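Local structure of L-amino acid deaminase (Proteus vulgaris, 5I39) at residues F93-L98 / P396-K401; P356-V361 / A388-G393; V132-W137 / T153-G158; R102-N107 / Y116-R121. The protein binds FAD and is probably a membrane-associated flavoenzyme that oxidatively deaminates L-amino acids. All coordinates share one frame; numbering follows the deposited sequence. Where two conformers were deposited one is given.

Contact 1: F93-L98 / P396-K401; sequences FLLHHL and PVLDPK
Helix 90-103 meets the loop that follows helix 376-392 through a small leucine cluster, in which Leu398 reaches across to Leu94, Leu95 and Leu98. The touching is done by the two methyl branches of Leu398, which divide the helix surface between them. CD1 comes down on the backbone of Leu95, 3.7 Å from its N and 3.8 Å from its CA, and Leu398 CD1 also lies 4.0 Å from Leu95 CD1. The other branch, Leu398 CD2, is 4.0 Å from Leu94 CB and a looser 4.4 Å from Leu98 CD2. With chi1 of Leu398 at -69°, CG stands opposite the carbonyl carbon, and the extended chi2 carries the fork outward to the helix. Three helix residues spaced i, i+1 and i+4 thus receive one loop side chain, a purely apolar meeting with 171 Å² buried in all. In the fold this brings the chain after helix 376-392, the last helix of the chain, against helix 90-103, 298 residues earlier at the closest ends. Leu95 has a second neighbour in helix 376-392, where its side chain touches Glu379 and Val382, and His96 NE2 bonds to Glu379 OE2. Beyond Leu398 the loop turns at Asp399, whose OD1 accepts from Lys401 N at 3.1 Å to form an Asx turn; the amide approaches from above the carboxylate plane, 57° out of it.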
loop_
_atom_site.group_PDB
_atom_site.type_symbol
_atom_site.label_atom_id
_atom_site.label_comp_id
_atom_site.label_asym_id
_atom_site.label_seq_id
_atom_site.Cartn_x
_atom_site.Cartn_y
_atom_site.Cartn_z
ATOM N N PHE A 93 8.211 9.787 -6.819
ATOM C CA PHE A 93 7.500 10.922 -6.247
ATOM C C PHE A 93 6.097 11.074 -6.841
ATOM O O PHE A 93 5.114 11.143 -6.101
ATOM C CB PHE A 93 8.252 12.242 -6.399
ATOM C CG PHE A 93 7.447 13.401 -5.909
ATOM C CD1 PHE A 93 7.366 13.673 -4.548
ATOM C CD2 PHE A 93 6.661 14.138 -6.785
ATOM C CE1 PHE A 93 6.570 14.703 -4.079
ATOM C CE2 PHE A 93 5.857 15.165 -6.321
ATOM C CZ PHE A 93 5.816 15.452 -4.966
ATOM N N LEU A 94 5.999 11.144 -8.164
ATOM C CA LEU A 94 4.689 11.359 -8.789
ATOM C C LEU A 94 3.739 10.181 -8.568
ATOM O O LEU A 94 2.544 10.370 -8.397
ATOM C CB LEU A 94 4.824 11.702 -10.272
ATOM C CG LEU A 94 5.356 13.110 -10.553
ATOM C CD1 LEU A 94 5.601 13.272 -12.043
ATOM C CD2 LEU A 94 4.419 14.208 -10.056
ATOM N N LEU A 95 4.277 8.971 -8.544
ATOM C CA LEU A 95 3.478 7.804 -8.208
ATOM C C LEU A 95 2.764 8.002 -6.857
ATOM O O LEU A 95 1.582 7.686 -6.711
ATOM C CB LEU A 95 4.376 6.569 -8.191
ATOM C CG LEU A 95 3.704 5.205 -8.119
ATOM C CD1 LEU A 95 2.952 4.878 -9.397
ATOM C CD2 LEU A 95 4.759 4.148 -7.865
ATOM N N HIS A 96 3.487 8.561 -5.891
ATOM C CA HIS A 96 2.923 8.853 -4.570
ATOM C C HIS A 96 2.051 10.105 -4.524
ATOM O O HIS A 96 1.009 10.114 -3.870
ATOM C CB HIS A 96 4.043 8.949 -3.546
ATOM C CG HIS A 96 4.654 7.629 -3.235
ATOM N ND1 HIS A 96 4.891 7.212 -1.948
ATOM C CD2 HIS A 96 5.026 6.608 -4.039
ATOM C CE1 HIS A 96 5.409 6.000 -1.972
ATOM N NE2 HIS A 96 5.494 5.605 -3.228
ATOM N N HIS A 97 2.482 11.152 -5.215
ATOM C CA HIS A 97 1.768 12.431 -5.251
ATOM C C HIS A 97 0.392 12.251 -5.903
ATOM O O HIS A 97 -0.632 12.686 -5.362
ATOM C CB HIS A 97 2.638 13.425 -6.017
ATOM C CG HIS A 97 2.154 14.834 -6.007
ATOM N ND1 HIS A 97 2.109 15.605 -4.864
ATOM C CD2 HIS A 97 1.769 15.636 -7.027
ATOM C CE1 HIS A 97 1.693 16.820 -5.189
ATOM N NE2 HIS A 97 1.479 16.861 -6.491
ATOM N N LEU A 98 0.377 11.593 -7.058
ATOM C CA LEU A 98 -0.873 11.255 -7.741
ATOM C C LEU A 98 -1.658 10.167 -6.998
ATOM O O LEU A 98 -2.883 10.184 -6.994
ATOM C CB LEU A 98 -0.617 10.827 -9.191
ATOM C CG LEU A 98 -0.422 11.930 -10.234
ATOM C CD1 LEU A 98 0.743 12.849 -9.914
ATOM C CD2 LEU A 98 -0.239 11.299 -11.603
ATOM N N PRO A 396 1.690 5.383 -21.658
ATOM C CA PRO A 396 1.591 5.142 -20.209
ATOM C C PRO A 396 1.400 6.406 -19.362
ATOM O O PRO A 396 1.905 7.473 -19.707
ATOM C CB PRO A 396 2.924 4.466 -19.884
ATOM C CG PRO A 396 3.871 5.014 -20.889
ATOM C CD PRO A 396 3.073 5.212 -22.147
ATOM N N VAL A 397 0.684 6.262 -18.249
ATOM C CA VAL A 397 0.358 7.402 -17.370
ATOM C C VAL A 397 1.595 8.074 -16.756
ATOM O O VAL A 397 1.631 9.295 -16.598
ATOM C CB VAL A 397 -0.656 6.997 -16.264
ATOM C CG1 VAL A 397 -0.103 5.915 -15.335
ATOM C CG2 VAL A 397 -1.120 8.216 -15.468
ATOM N N LEU A 398 2.590 7.272 -16.400
ATOM C CA LEU A 398 3.870 7.784 -15.918
ATOM C C LEU A 398 4.979 7.079 -16.670
ATOM O O LEU A 398 4.752 6.045 -17.308
ATOM C CB LEU A 398 4.023 7.562 -14.402
ATOM C CG LEU A 398 3.132 8.382 -13.457
ATOM C CD1 LEU A 398 3.349 7.939 -12.018
ATOM C CD2 LEU A 398 3.376 9.879 -13.585
ATOM N N ASP A 399 6.174 7.660 -16.596
ATOM C CA ASP A 399 7.388 7.065 -17.149
ATOM C C ASP A 399 7.578 5.662 -16.561
ATOM O O ASP A 399 7.769 5.536 -15.353
ATOM C CB ASP A 399 8.595 7.954 -16.806
ATOM C CG ASP A 399 9.918 7.413 -17.342
ATOM O OD1 ASP A 399 9.930 6.452 -18.146
ATOM O OD2 ASP A 399 10.964 7.970 -16.948
ATOM N N PRO A 400 7.490 4.611 -17.406
ATOM C CA PRO A 400 7.613 3.249 -16.879
ATOM C C PRO A 400 9.048 2.742 -16.707
ATOM O O PRO A 400 9.242 1.700 -16.081
ATOM C CB PRO A 400 6.881 2.411 -17.928
ATOM C CG PRO A 400 7.104 3.141 -19.201
ATOM C CD PRO A 400 7.233 4.602 -18.860
ATOM N N LYS A 401 10.039 3.455 -17.246
ATOM C CA LYS A 401 11.433 2.992 -17.208
ATOM C C LYS A 401 11.959 2.695 -15.794
ATOM O O LYS A 401 12.572 1.649 -15.584
ATOM C CB LYS A 401 12.349 3.967 -17.963
ATOM C CG LYS A 401 12.146 3.908 -19.467
ATOM C CD LYS A 401 13.065 4.866 -20.207
ATOM C CE LYS A 401 12.871 4.772 -21.714
ATOM N NZ LYS A 401 13.471 3.539 -22.298
#

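Contact 2: P356-V361 / A388-G393; sequences PIISEV and ADLLLG
Leu390 packs closely against the strand at Ile358, whereas its carbonyl O meets the exposed Glu360 more loosely, partly through a water. On the tight side the methyl CD1 of Leu390 is 3.5 Å from Ile358 O and 3.8 Å from Ser359 N, so it rests on the peptide between these residues more than on a side chain. The apolar side-chain pair here, Leu390 CD1 and Ile358 CG2, is 4.2 Å apart, and the two chains cross at about a right angle. A chi1 of -68° sets CG of Leu390 opposite the carbonyl carbon, directing the branch at the strand. Helix 376-392 here lies against strand 357-360, an outermost strand of the mixed sheet that includes 40-43 and 63-66, as in the nucleotide-binding fold of FAD-dependent oxidoreductases. The short segments run nearly parallel, their directions 14° apart and their axes 8.1 Å from each other at closest. Ile358 also packs on Ser383, Leu386 and Thr387 of the same helix, continuing the buried side along the helix. Toward solvent, Glu360 CG comes no nearer than 4.0 Å, to Leu390 O, a wider approach than those of Leu390 CD1 to the strand backbone. A water donates to Leu390 O at 2.7 Å and, weakly, to Glu360 OE2 at 2.9 Å, bridging the helix end to the carboxylate.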
loop_
_atom_site.group_PDB
_atom_site.type_symbol
_atom_site.label_atom_id
_atom_site.label_comp_id
_atom_site.label_asym_id
_atom_site.label_seq_id
_atom_site.Cartn_x
_atom_site.Cartn_y
_atom_site.Cartn_z
ATOM N N PRO A 356 9.196 0.170 -7.183
ATOM C CA PRO A 356 8.326 -0.917 -7.635
ATOM C C PRO A 356 8.780 -1.623 -8.908
ATOM O O PRO A 356 9.614 -1.101 -9.656
ATOM C CB PRO A 356 6.988 -0.204 -7.893
ATOM C CG PRO A 356 7.027 1.009 -7.034
ATOM C CD PRO A 356 8.460 1.446 -7.109
ATOM N N ILE A 357 8.228 -2.814 -9.122
ATOM C CA ILE A 357 8.329 -3.500 -10.410
ATOM C C ILE A 357 6.931 -3.497 -11.018
ATOM O O ILE A 357 6.034 -4.206 -10.557
ATOM C CB ILE A 357 8.925 -4.916 -10.297
ATOM C CG1 ILE A 357 10.355 -4.823 -9.740
ATOM C CG2 ILE A 357 8.938 -5.588 -11.666
ATOM C CD1 ILE A 357 11.003 -6.152 -9.397
ATOM N N ILE A 358 6.765 -2.652 -12.032
ATOM C CA ILE A 358 5.507 -2.478 -12.753
ATOM C C ILE A 358 5.941 -2.550 -14.204
ATOM O O ILE A 358 6.489 -1.584 -14.730
ATOM C CB ILE A 358 4.841 -1.117 -12.459
ATOM C CG1 ILE A 358 4.626 -0.915 -10.952
ATOM C CG2 ILE A 358 3.509 -1.020 -13.197
ATOM C CD1 ILE A 358 4.450 0.538 -10.556
ATOM N N SER A 359 5.747 -3.698 -14.843
ATOM C CA SER A 359 6.523 -3.999 -16.041
ATOM C C SER A 359 5.891 -5.018 -16.960
ATOM O O SER A 359 5.208 -5.936 -16.515
ATOM C CB SER A 359 7.896 -4.529 -15.612
ATOM O OG SER A 359 8.794 -4.637 -16.705
ATOM N N GLU A 360 6.175 -4.864 -18.253
ATOM C CA GLU A 360 6.003 -5.944 -19.207
ATOM C C GLU A 360 7.055 -7.016 -18.947
ATOM O O GLU A 360 8.073 -6.777 -18.291
ATOM C CB GLU A 360 6.158 -5.439 -20.639
ATOM C CG GLU A 360 5.123 -4.413 -21.057
ATOM C CD GLU A 360 5.259 -4.015 -22.514
ATOM O OE1 GLU A 360 5.082 -4.890 -23.387
ATOM O OE2 GLU A 360 5.542 -2.831 -22.789
ATOM N N VAL A 361 6.791 -8.196 -19.493
ATOM C CA VAL A 361 7.689 -9.338 -19.402
ATOM C C VAL A 361 7.917 -9.787 -20.840
ATOM O O VAL A 361 7.018 -10.347 -21.468
ATOM C CB VAL A 361 7.083 -10.465 -18.537
ATOM C CG1 VAL A 361 8.008 -11.677 -18.478
ATOM C CG2 VAL A 361 6.805 -9.956 -17.129
ATOM N N ALA A 388 -2.247 -1.516 -16.358
ATOM C CA ALA A 388 -3.195 -1.674 -17.456
ATOM C C ALA A 388 -2.671 -1.040 -18.749
ATOM O O ALA A 388 -2.800 -1.634 -19.821
ATOM C CB ALA A 388 -4.549 -1.101 -17.073
ATOM N N ASP A 389 -2.063 0.143 -18.649
ATOM C CA ASP A 389 -1.463 0.800 -19.817
ATOM C C ASP A 389 -0.408 -0.098 -20.460
ATOM O O ASP A 389 -0.384 -0.268 -21.681
ATOM C CB ASP A 389 -0.795 2.131 -19.442
ATOM C CG ASP A 389 -1.776 3.204 -18.996
ATOM O OD1 ASP A 389 -2.988 3.090 -19.267
ATOM O OD2 ASP A 389 -1.303 4.180 -18.375
ATOM N N LEU A 390 0.466 -0.669 -19.636
ATOM C CA LEU A 390 1.519 -1.554 -20.138
ATOM C C LEU A 390 0.946 -2.818 -20.762
ATOM O O LEU A 390 1.390 -3.239 -21.830
ATOM C CB LEU A 390 2.501 -1.916 -19.027
ATOM C CG LEU A 390 3.370 -0.771 -18.501
ATOM C CD1 LEU A 390 4.189 -1.255 -17.316
ATOM C CD2 LEU A 390 4.285 -0.208 -19.573
ATOM N N LEU A 391 -0.055 -3.407 -20.114
ATOM C CA LEU A 391 -0.712 -4.601 -20.646
ATOM C C LEU A 391 -1.303 -4.348 -22.030
ATOM O O LEU A 391 -1.175 -5.176 -22.930
ATOM C CB LEU A 391 -1.821 -5.059 -19.695
ATOM C CG LEU A 391 -2.630 -6.298 -20.104
ATOM C CD1 LEU A 391 -1.753 -7.542 -20.153
ATOM C CD2 LEU A 391 -3.802 -6.495 -19.156
ATOM N N LEU A 392 -1.942 -3.195 -22.183
ATOM C CA LEU A 392 -2.705 -2.882 -23.382
ATOM C C LEU A 392 -1.911 -2.117 -24.441
ATOM O O LEU A 392 -2.423 -1.877 -25.534
ATOM C CB LEU A 392 -3.974 -2.117 -22.985
ATOM C CG LEU A 392 -4.885 -2.876 -22.005
ATOM C CD1 LEU A 392 -6.023 -1.991 -21.526
ATOM C CD2 LEU A 392 -5.436 -4.167 -22.597
ATOM N N GLY A 393 -0.664 -1.756 -24.142
ATOM C CA GLY A 393 0.163 -0.999 -25.080
ATOM C C GLY A 393 -0.245 0.451 -25.264
ATOM O O GLY A 393 0.067 1.049 -26.295
HETATM O O HOH W 1 2.992 -1.622 -23.334
#

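Contact 3: V132-W137 / T153-G158; sequences VNVRKW and TRIIEG
The indole of Trp137 meets Thr153 at its edge, the methyl CG2 lying near the ring plane and 4.3 Å from CZ3. The ring nitrogen is engaged by another partner: NE1 bonds to Met88 O, which helps fix how the indole is turned. The second flat group, the guanidinium of Arg135, is approached obliquely by Ile155 CG2, 4.2 Å from NH2. Ile155, which projects from strand 153-156 onto helix 128-143, gives the larger part of the strand's share. Its CG1 lies 3.9 Å from Arg135 CG, and its terminal CD1 is 4.1 Å from Val134 CG2 in the conformer given; both helix side chains cross the isoleucine at about a right angle. With chi1 of -83° and an extended run from CG to NE, Arg135 brings its methylenes and then its charged end past Ile155. Helix and strand segments cross at -140°, with 9.1 Å between their axes at closest approach. Ile138 of the same helix also touches both Thr153 and Ile155. The chemistry is therefore chiefly aliphatic, with Arg135 lending its hydrocarbon part to the packing.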
loop_
_atom_site.group_PDB
_atom_site.type_symbol
_atom_site.label_atom_id
_atom_site.label_comp_id
_atom_site.label_asym_id
_atom_site.label_seq_id
_atom_site.Cartn_x
_atom_site.Cartn_y
_atom_site.Cartn_z
ATOM N N VAL A 132 18.983 19.501 6.887
ATOM C CA VAL A 132 19.528 19.995 5.613
ATOM C C VAL A 132 18.954 19.175 4.455
ATOM O O VAL A 132 18.495 19.728 3.456
ATOM C CB VAL A 132 21.079 19.954 5.580
ATOM C CG1 VAL A 132 21.617 20.223 4.179
ATOM C CG2 VAL A 132 21.664 20.968 6.553
ATOM N N ASN A 133 18.979 17.854 4.601
ATOM C CA ASN A 133 18.527 16.968 3.535
ATOM C C ASN A 133 17.044 17.114 3.220
ATOM O O ASN A 133 16.672 17.177 2.049
ATOM C CB ASN A 133 18.873 15.516 3.863
ATOM C CG ASN A 133 20.370 15.266 3.885
ATOM O OD1 ASN A 133 21.153 16.052 3.349
ATOM N ND2 ASN A 133 20.776 14.174 4.515
ATOM N N VAL A 134 16.202 17.196 4.246
ATOM C CA VAL A 134 14.758 17.362 4.006
ATOM C C VAL A 134 14.456 18.740 3.402
ATOM O O VAL A 134 13.624 18.851 2.507
ATOM C CB VAL A 134 13.861 17.051 5.239
ATOM C CG1 VAL A 134 14.044 15.609 5.667
ATOM C CG2 VAL A 134 14.102 17.987 6.409
ATOM N N ARG A 135 15.139 19.780 3.877
ATOM C CA ARG A 135 14.953 21.113 3.302
ATOM C C ARG A 135 15.316 21.146 1.820
ATOM O O ARG A 135 14.565 21.701 1.011
ATOM C CB ARG A 135 15.728 22.170 4.082
ATOM C CG ARG A 135 14.985 22.647 5.312
ATOM C CD ARG A 135 15.826 23.573 6.159
ATOM N NE ARG A 135 14.996 24.443 6.991
ATOM C CZ ARG A 135 15.366 24.980 8.155
ATOM N NH1 ARG A 135 16.558 24.720 8.686
ATOM N NH2 ARG A 135 14.526 25.781 8.802
ATOM N N LYS A 136 16.434 20.518 1.459
ATOM C CA LYS A 136 16.823 20.431 0.051
ATOM C C LYS A 136 15.776 19.666 -0.762
ATOM O O LYS A 136 15.431 20.070 -1.870
ATOM C CB LYS A 136 18.195 19.769 -0.118
ATOM C CG LYS A 136 18.708 19.824 -1.551
ATOM C CD LYS A 136 20.029 19.105 -1.742
ATOM C CE LYS A 136 20.475 19.201 -3.192
ATOM N NZ LYS A 136 21.756 18.490 -3.442
ATOM N N TRP A 137 15.293 18.556 -0.209
ATOM C CA TRP A 137 14.279 17.737 -0.867
ATOM C C TRP A 137 13.011 18.552 -1.167
ATOM O O TRP A 137 12.495 18.514 -2.285
ATOM C CB TRP A 137 13.971 16.491 -0.018
ATOM C CG TRP A 137 13.024 15.558 -0.687
ATOM C CD1 TRP A 137 13.337 14.554 -1.555
ATOM C CD2 TRP A 137 11.601 15.565 -0.572
ATOM N NE1 TRP A 137 12.192 13.930 -1.987
ATOM C CE2 TRP A 137 11.112 14.531 -1.399
ATOM C CE3 TRP A 137 10.690 16.332 0.163
ATOM C CZ2 TRP A 137 9.749 14.252 -1.520
ATOM C CZ3 TRP A 137 9.333 16.056 0.041
ATOM C CH2 TRP A 137 8.878 15.027 -0.798
ATOM N N THR A 153 3.869 20.073 1.272
ATOM C CA THR A 153 4.870 19.699 2.265
ATOM C C THR A 153 5.782 20.883 2.543
ATOM O O THR A 153 6.273 21.528 1.615
ATOM C CB THR A 153 5.672 18.500 1.772
ATOM O OG1 THR A 153 4.752 17.437 1.526
ATOM C CG2 THR A 153 6.690 18.049 2.801
ATOM N N ARG A 154 6.017 21.155 3.823
ATOM C CA ARG A 154 6.768 22.335 4.225
ATOM C C ARG A 154 7.277 22.190 5.648
ATOM O O ARG A 154 6.750 21.396 6.437
ATOM C CB ARG A 154 5.896 23.586 4.088
ATOM C CG ARG A 154 4.607 23.547 4.890
ATOM C CD ARG A 154 3.661 24.674 4.506
ATOM N NE ARG A 154 2.358 24.422 5.113
ATOM C CZ ARG A 154 2.025 24.699 6.374
ATOM N NH1 ARG A 154 2.862 25.337 7.191
ATOM N NH2 ARG A 154 0.817 24.363 6.815
ATOM N N ILE A 155 8.304 22.969 5.969
ATOM C CA ILE A 155 8.912 22.960 7.296
ATOM C C ILE A 155 8.108 23.866 8.229
ATOM O O ILE A 155 7.796 25.006 7.870
ATOM C CB ILE A 155 10.382 23.440 7.232
ATOM C CG1 ILE A 155 11.230 22.518 6.337
ATOM C CG2 ILE A 155 11.001 23.563 8.625
ATOM C CD1 ILE A 155 11.458 21.114 6.858
ATOM N N ILE A 156 7.800 23.362 9.424
ATOM C CA ILE A 156 7.058 24.131 10.422
ATOM C C ILE A 156 7.785 24.233 11.759
ATOM O O ILE A 156 8.586 23.372 12.131
ATOM C CB ILE A 156 5.623 23.587 10.632
ATOM C CG1 ILE A 156 5.626 22.159 11.199
ATOM C CG2 ILE A 156 4.847 23.682 9.324
ATOM C CD1 ILE A 156 4.257 21.679 11.632
ATOM N N GLU A 157 7.473 25.328 12.446
ATOM C CA GLU A 157 8.004 25.663 13.770
ATOM C C GLU A 157 6.908 26.390 14.537
ATOM O O GLU A 157 5.889 26.764 13.964
ATOM C CB GLU A 157 9.193 26.618 13.658
ATOM C CG GLU A 157 10.407 26.106 12.899
ATOM C CD GLU A 157 11.375 27.226 12.564
ATOM O OE1 GLU A 157 10.962 28.181 11.868
ATOM O OE2 GLU A 157 12.542 27.162 12.992
ATOM N N GLY A 158 7.146 26.631 15.820
ATOM C CA GLY A 158 6.257 27.479 16.613
ATOM C C GLY A 158 4.848 26.939 16.779
ATOM O O GLY A 158 4.650 25.727 16.877
#

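Contact 4: R102-N107 / Y116-R121; sequences RWREMN and YRTQGR
Tyr116 packs along Trp103, followed here from CB outward. Its CB is 4.0 Å from Trp103 CE3, and chi1 of -169°, opposite the backbone N, places the ring against the end of helix 90-103. One ring face then takes Trp103 CB in a CH-pi contact, 3.4 Å from the ring centroid and 14° off the normal. CD1 is 3.8 Å from Trp103 CE3, while CD2 lies 3.3 Å from Trp103 O. The Tyr116 ring and the five-membered ring of Trp103 are offset, planes 24° apart, and barely overlap. At the tip, Tyr116 OH shares a water with Thr118 OG1 and Arg104 NH1; the water accepts, in the guanidinium plane, from NH1, which also forms a salt bridge with Asp180. Tyr116 O receives Arg117 NH1 at 2.9 Å, from above the carbonyl plane, and a weak bond from Asn107 ND2 at 3.4 Å. Arg117 NH2 forms a salt bridge with Asp113, and Asn107 OD1 a hydrogen bond with Thr114 OG1. Trp103 NE1 bonds to Met377 O, beside the FAD-binding residues Gly376 and Thr378. The arrangement joins the end of helix 90-103 to the loop residue leading into strand 117-123, next to the flavin site.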
loop_
_atom_site.group_PDB
_atom_site.type_symbol
_atom_site.label_atom_id
_atom_site.label_comp_id
_atom_site.label_asym_id
_atom_site.label_seq_id
_atom_site.Cartn_x
_atom_site.Cartn_y
_atom_site.Cartn_z
ATOM N N ARG A 102 -5.570 10.531 -5.897
ATOM C CA ARG A 102 -6.602 9.552 -6.215
ATOM C C ARG A 102 -7.240 8.955 -4.968
ATOM O O ARG A 102 -8.448 8.726 -4.946
ATOM C CB ARG A 102 -6.028 8.486 -7.127
ATOM C CG ARG A 102 -5.696 9.109 -8.463
ATOM C CD ARG A 102 -5.035 8.162 -9.402
ATOM N NE ARG A 102 -4.698 8.840 -10.647
ATOM C CZ ARG A 102 -4.397 8.215 -11.777
ATOM N NH1 ARG A 102 -4.396 6.881 -11.832
ATOM N NH2 ARG A 102 -4.102 8.923 -12.861
ATOM N N TRP A 103 -6.460 8.736 -3.915
ATOM C CA TRP A 103 -7.061 8.344 -2.643
ATOM C C TRP A 103 -8.016 9.410 -2.110
ATOM O O TRP A 103 -9.056 9.068 -1.551
ATOM C CB TRP A 103 -6.009 7.975 -1.599
ATOM C CG TRP A 103 -5.571 6.550 -1.726
ATOM C CD1 TRP A 103 -4.390 6.083 -2.237
ATOM C CD2 TRP A 103 -6.336 5.394 -1.364
ATOM N NE1 TRP A 103 -4.374 4.711 -2.207
ATOM C CE2 TRP A 103 -5.553 4.260 -1.672
ATOM C CE3 TRP A 103 -7.605 5.207 -0.794
ATOM C CZ2 TRP A 103 -5.999 2.955 -1.435
ATOM C CZ3 TRP A 103 -8.045 3.912 -0.554
ATOM C CH2 TRP A 103 -7.244 2.803 -0.876
ATOM N N ARG A 104 -7.706 10.686 -2.330
ATOM C CA ARG A 104 -8.630 11.767 -1.957
ATOM C C ARG A 104 -9.966 11.729 -2.709
ATOM O O ARG A 104 -10.934 12.332 -2.266
ATOM C CB ARG A 104 -7.969 13.137 -2.128
ATOM C CG ARG A 104 -6.897 13.422 -1.092
ATOM C CD ARG A 104 -6.437 14.862 -1.129
ATOM N NE ARG A 104 -5.593 15.203 -2.277
ATOM C CZ ARG A 104 -4.263 15.118 -2.321
ATOM N NH1 ARG A 104 -3.572 14.617 -1.303
ATOM N NH2 ARG A 104 -3.621 15.524 -3.408
ATOM N N GLU A 105 -10.001 11.049 -3.852
ATOM C CA GLU A 105 -11.233 10.808 -4.603
ATOM C C GLU A 105 -11.947 9.508 -4.226
ATOM O O GLU A 105 -13.044 9.253 -4.723
ATOM C CB GLU A 105 -10.905 10.742 -6.101
ATOM C CG GLU A 105 -10.259 12.001 -6.667
ATOM C CD GLU A 105 -9.679 11.834 -8.063
ATOM O OE1 GLU A 105 -9.454 10.697 -8.510
ATOM O OE2 GLU A 105 -9.423 12.864 -8.709
HETATM N N MSE A 106 -11.348 8.671 -3.380
HETATM C CA MSE A 106 -11.775 7.268 -3.280
HETATM C C MSE A 106 -13.095 7.074 -2.579
HETATM O O MSE A 106 -13.908 6.273 -3.035
HETATM C CB MSE A 106 -10.706 6.406 -2.614
HETATM C CG MSE A 106 -10.876 4.918 -2.932
HETATM SE SE MSE A 106 -10.441 4.483 -4.798
HETATM C CE MSE A 106 -8.493 4.738 -4.649
ATOM N N ASN A 107 -13.337 7.768 -1.471
ATOM C CA ASN A 107 -14.635 7.624 -0.803
ATOM C C ASN A 107 -15.783 8.063 -1.709
ATOM O O ASN A 107 -16.845 7.432 -1.720
ATOM C CB ASN A 107 -14.681 8.396 0.512
ATOM C CG ASN A 107 -13.758 7.822 1.571
ATOM O OD1 ASN A 107 -13.281 6.694 1.463
ATOM N ND2 ASN A 107 -13.518 8.600 2.616
ATOM N N TYR A 116 -10.053 6.250 4.256
ATOM C CA TYR A 116 -9.061 7.223 3.816
ATOM C C TYR A 116 -9.394 8.597 4.385
ATOM O O TYR A 116 -10.549 9.044 4.314
ATOM C CB TYR A 116 -8.936 7.331 2.300
ATOM C CG TYR A 116 -7.721 8.157 1.915
ATOM C CD1 TYR A 116 -6.447 7.608 1.979
ATOM C CD2 TYR A 116 -7.837 9.494 1.537
ATOM C CE1 TYR A 116 -5.316 8.348 1.663
ATOM C CE2 TYR A 116 -6.713 10.246 1.213
ATOM C CZ TYR A 116 -5.457 9.665 1.270
ATOM O OH TYR A 116 -4.328 10.374 0.933
ATOM N N ARG A 117 -8.375 9.246 4.944
ATOM C CA ARG A 117 -8.479 10.606 5.457
ATOM C C ARG A 117 -7.258 11.389 5.020
ATOM O O ARG A 117 -6.152 10.849 4.982
ATOM C CB ARG A 117 -8.521 10.614 6.988
ATOM C CG ARG A 117 -9.684 9.856 7.610
ATOM C CD ARG A 117 -11.004 10.584 7.436
ATOM N NE ARG A 117 -12.106 9.866 8.080
ATOM C CZ ARG A 117 -12.810 8.870 7.538
ATOM N NH1 ARG A 117 -12.563 8.443 6.302
ATOM N NH2 ARG A 117 -13.786 8.302 8.239
ATOM N N THR A 118 -7.463 12.663 4.706
ATOM C CA THR A 118 -6.354 13.600 4.563
ATOM C C THR A 118 -6.070 14.119 5.968
ATOM O O THR A 118 -6.884 14.830 6.559
ATOM C CB THR A 118 -6.688 14.711 3.564
ATOM O OG1 THR A 118 -6.848 14.124 2.270
ATOM C CG2 THR A 118 -5.566 15.719 3.477
ATOM N N GLN A 119 -4.915 13.722 6.489
ATOM C CA GLN A 119 -4.612 13.780 7.914
ATOM C C GLN A 119 -3.494 14.744 8.295
ATOM O O GLN A 119 -3.602 15.446 9.304
ATOM C CB GLN A 119 -4.234 12.372 8.364
ATOM C CG GLN A 119 -3.754 12.260 9.793
ATOM C CD GLN A 119 -3.533 10.820 10.165
ATOM O OE1 GLN A 119 -2.670 10.154 9.596
ATOM N NE2 GLN A 119 -4.319 10.317 11.109
ATOM N N GLY A 120 -2.404 14.732 7.538
ATOM C CA GLY A 120 -1.227 15.514 7.890
ATOM C C GLY A 120 -0.242 14.722 8.730
ATOM O O GLY A 120 -0.628 13.942 9.607
ATOM N N ARG A 121 1.042 14.938 8.459
ATOM C CA ARG A 121 2.123 14.167 9.062
ATOM C C ARG A 121 3.273 15.083 9.427
ATOM O O ARG A 121 3.777 15.812 8.575
ATOM C CB ARG A 121 2.618 13.096 8.093
ATOM C CG ARG A 121 3.792 12.261 8.581
ATOM C CD ARG A 121 4.134 11.228 7.530
ATOM N NE ARG A 121 5.172 10.285 7.941
ATOM C CZ ARG A 121 6.486 10.510 7.888
ATOM N NH1 ARG A 121 7.322 9.559 8.285
ATOM N NH2 ARG A 121 6.983 11.668 7.449
HETATM O O HOH W 2 -4.496 13.114 1.102
#

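How the contacts relate
Contact 1 is the hub: its segments touch those of all three others. Asp389 OD2 of contact 2 probably accepts from Val397 N of contact 1 at 2.9 Å, and their centres are 12 Å apart. Phe93 CD1 packs on Trp137 CZ2 of contact 3 at 3.9 Å, and Val397 CG2 lies 4.0 Å from Arg102 NH2 of contact 4, which shares helix 90-103. The remaining pairs do not touch; contacts 2 and 3 are furthest apart, about 35 Å between centres. Relative to FAD, Trp103 of contact 4 is nearest, its side chain about 7 Å away, whereas Leu95 and Ile358 are each about 10 Å from it.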